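Local coordinates for protein beta-1,4-exocellulase (PDB 4B4H) that probably hydrolyses the beta-1,4 links of cellulose as an exo-acting cellobiohydrolase of glycoside hydrolase family 6, this chain being its catalytic domain, at residues A[404-407]-A[408-412]. Numbering follows the deposited sequence.
Sequences WFSA and QFREL
Trp404 sets CZ2 of its six-membered ring over one face of the Phe409 ring, 3.6 Å from Phe409 CD1, with CH2 close to the same atom. The two ring planes are inclined at 40°, an oblique aromatic pair, and the indole NE1 is hydrogen-bonded to Glu25, just past helix 16-24. Phe405 sits at the N-cap of helix 406-414, the last helix of this family 6 catalytic domain, and its O takes the first helical bond from Phe409 N (2.9 Å). CG anti to the backbone N (chi1 -168°) carries the ring under Gln408, whose CB sits over one face, offset toward the rim, 3.7 Å from the ring centroid, in a CH-pi contact. Gln408 OE1 comes back to 3.5 Å from Phe405 CD2, and the Gln408 side chain passes about 4 Å from that of Asp359 (nearest atoms), the predicted proton acceptor. With an alanine in place of Phe405, Gln408 CB would probably lose the ring face it rests on and its side chain would be freer to turn. At Ser406 the O receives Arg410 N in a nearly straight bond (2.9 Å, 176° at the hydrogen), while OG, also bonded to Glu25, weakly accepts from a water that Arg410 NH1 grips at 2.8 Å. Ala407 O continues the ladder, meeting Glu411 N at 3.2 Å.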
ATOM      1  N   TRP A 404       4.516 -13.492 -11.861  1.00 10.55           N
ATOM      2  CA  TRP A 404       3.604 -12.964 -12.856  1.00 10.41           C
ATOM      3  C   TRP A 404       2.279 -13.695 -12.888  1.00 10.48           C
ATOM      4  O   TRP A 404       2.249 -14.926 -12.922  1.00 11.38           O
ATOM      5  CB  TRP A 404       4.251 -12.972 -14.233  1.00 10.10           C
ATOM      6  CG  TRP A 404       3.485 -12.079 -15.157  1.00  9.98           C
ATOM      7  CD1 TRP A 404       2.657 -12.457 -16.204  1.00 10.12           C
ATOM      8  CD2 TRP A 404       3.388 -10.618 -15.092  1.00 10.02           C
ATOM      9  NE1 TRP A 404       2.090 -11.355 -16.793  1.00 10.04           N
ATOM     10  CE2 TRP A 404       2.489 -10.222 -16.173  1.00  9.96           C
ATOM     11  CE3 TRP A 404       3.939  -9.635 -14.273  1.00 10.00           C
ATOM     12  CZ2 TRP A 404       2.184  -8.896 -16.421  1.00  9.88           C
ATOM     13  CZ3 TRP A 404       3.624  -8.303 -14.527  1.00 10.13           C
ATOM     14  CH2 TRP A 404       2.770  -7.941 -15.576  1.00 10.02           C
ATOM     15  N   PHE A 405       1.175 -12.947 -12.870  1.00 10.13           N
ATOM     16  CA  PHE A 405      -0.172 -13.532 -12.830  1.00  9.89           C
ATOM     17  C   PHE A 405      -0.946 -13.037 -14.046  1.00 10.23           C
ATOM     18  O   PHE A 405      -1.558 -11.968 -14.001  1.00 10.14           O
ATOM     19  CB  PHE A 405      -0.853 -13.115 -11.517  1.00  9.44           C
ATOM     20  CG  PHE A 405      -2.127 -13.860 -11.183  1.00  9.27           C
ATOM     21  CD1 PHE A 405      -2.597 -14.926 -11.942  1.00  9.23           C
ATOM     22  CD2 PHE A 405      -2.861 -13.479 -10.062  1.00  9.07           C
ATOM     23  CE1 PHE A 405      -3.776 -15.584 -11.599  1.00  8.95           C
ATOM     24  CE2 PHE A 405      -4.033 -14.126  -9.712  1.00  9.12           C
ATOM     25  CZ  PHE A 405      -4.500 -15.185 -10.483  1.00  8.93           C
ATOM     26  N   SER A 406      -0.889 -13.810 -15.137  1.00 10.49           N
ATOM     27  CA  SER A 406      -1.378 -13.344 -16.441  1.00 10.69           C
ATOM     28  C   SER A 406      -2.895 -13.153 -16.493  1.00 10.32           C
ATOM     29  O   SER A 406      -3.390 -12.113 -16.955  1.00  9.93           O
ATOM     30  CB  SER A 406      -0.905 -14.271 -17.570  1.00 11.24           C
ATOM     31  OG  SER A 406      -1.189 -13.689 -18.833  1.00 12.73           O
ATOM     32  N   ALA A 407      -3.638 -14.156 -16.035  1.00 10.17           N
ATOM     33  CA  ALA A 407      -5.080 -14.014 -15.887  1.00  9.79           C
ATOM     34  C   ALA A 407      -5.459 -12.709 -15.154  1.00  9.53           C
ATOM     35  O   ALA A 407      -6.330 -11.964 -15.617  1.00  9.13           O
ATOM     36  CB  ALA A 407      -5.683 -15.238 -15.206  1.00 10.26           C
ATOM     37  N   GLN A 408      -4.772 -12.402 -14.058  1.00  9.26           N
ATOM     38  CA  GLN A 408      -5.040 -11.171 -13.320  1.00  8.98           C
ATOM     39  C   GLN A 408      -4.636  -9.913 -14.086  1.00  8.88           C
ATOM     40  O   GLN A 408      -5.340  -8.907 -14.021  1.00  8.73           O
ATOM     41  CB  GLN A 408      -4.344 -11.192 -11.960  1.00  8.73           C
ATOM     42  CG  GLN A 408      -4.846 -10.141 -10.974  1.00  8.81           C
ATOM     43  CD  GLN A 408      -3.858  -9.858  -9.856  1.00  9.00           C
ATOM     44  OE1 GLN A 408      -2.651  -9.991 -10.026  1.00  9.10           O
ATOM     45  NE2 GLN A 408      -4.380  -9.458  -8.707  1.00  9.17           N
ATOM     46  N   PHE A 409      -3.507  -9.957 -14.790  1.00  9.06           N
ATOM     47  CA  PHE A 409      -3.112  -8.782 -15.571  1.00  9.25           C
ATOM     48  C   PHE A 409      -4.110  -8.471 -16.697  1.00  9.07           C
ATOM     49  O   PHE A 409      -4.513  -7.321 -16.878  1.00  9.13           O
ATOM     50  CB  PHE A 409      -1.684  -8.886 -16.114  1.00  9.56           C
ATOM     51  CG  PHE A 409      -1.243  -7.663 -16.870  1.00  9.91           C
ATOM     52  CD1 PHE A 409      -0.621  -6.593 -16.213  1.00 10.14           C
ATOM     53  CD2 PHE A 409      -1.444  -7.580 -18.250  1.00 10.19           C
ATOM     54  CE1 PHE A 409      -0.218  -5.468 -16.924  1.00 10.50           C
ATOM     55  CE2 PHE A 409      -1.051  -6.449 -18.952  1.00 10.63           C
ATOM     56  CZ  PHE A 409      -0.434  -5.404 -18.289  1.00 10.69           C
ATOM     57  N   ARG A 410      -4.495  -9.489 -17.459  1.00  9.70           N
ATOM     58  CA  ARG A 410      -5.513  -9.298 -18.502  1.00 10.10           C
ATOM     59  C   ARG A 410      -6.820  -8.702 -17.965  1.00  9.84           C
ATOM     60  O   ARG A 410      -7.412  -7.819 -18.596  1.00  9.90           O
ATOM     61  CB  ARG A 410      -5.800 -10.610 -19.243  1.00 10.80           C
ATOM     62  CG  ARG A 410      -4.647 -11.078 -20.103  1.00 11.97           C
ATOM     63  CD  ARG A 410      -4.783 -12.543 -20.458  1.00 13.56           C
ATOM     64  NE  ARG A 410      -5.913 -12.844 -21.338  1.00 14.53           N
ATOM     65  CZ  ARG A 410      -6.623 -13.973 -21.285  1.00 15.01           C
ATOM     66  NH1 ARG A 410      -6.339 -14.904 -20.380  1.00 15.83           N
ATOM     67  NH2 ARG A 410      -7.626 -14.172 -22.127  1.00 14.95           N
ATOM     68  N   GLU A 411      -7.282  -9.187 -16.818  1.00  9.63           N
ATOM     69  CA  GLU A 411      -8.474  -8.661 -16.161  1.00  9.24           C
ATOM     70  C   GLU A 411      -8.275  -7.231 -15.681  1.00  8.93           C
ATOM     71  O   GLU A 411      -9.116  -6.358 -15.934  1.00  9.09           O
ATOM     72  CB  GLU A 411      -8.898  -9.533 -14.982  1.00  9.46           C
ATOM     73  CG  GLU A 411     -10.209  -9.076 -14.369  1.00  9.54           C
ATOM     74  CD  GLU A 411     -10.749 -10.031 -13.333  1.00  9.79           C
ATOM     75  OE1 GLU A 411     -10.162 -10.137 -12.229  1.00  9.27           O
ATOM     76  OE2 GLU A 411     -11.789 -10.655 -13.619  1.00 10.57           O
ATOM     77  N   LEU A 412      -7.163  -6.991 -14.989  1.00  8.75           N
ATOM     78  CA  LEU A 412      -6.834  -5.641 -14.530  1.00  8.65           C
ATOM     79  C   LEU A 412      -6.812  -4.690 -15.702  1.00  8.63           C
ATOM     80  O   LEU A 412      -7.325  -3.589 -15.599  1.00  8.49           O
ATOM     81  CB  LEU A 412      -5.496  -5.587 -13.787  1.00  8.53           C
ATOM     82  CG  LEU A 412      -5.425  -6.223 -12.386  1.00  8.52           C
ATOM     83  CD1 LEU A 412      -3.993  -6.406 -11.907  1.00  8.68           C
ATOM     84  CD2 LEU A 412      -6.239  -5.476 -11.335  1.00  8.56           C
TER
HETATM   85  O   HOH W   1      -3.869 -15.469 -19.141  1.00 14.84           O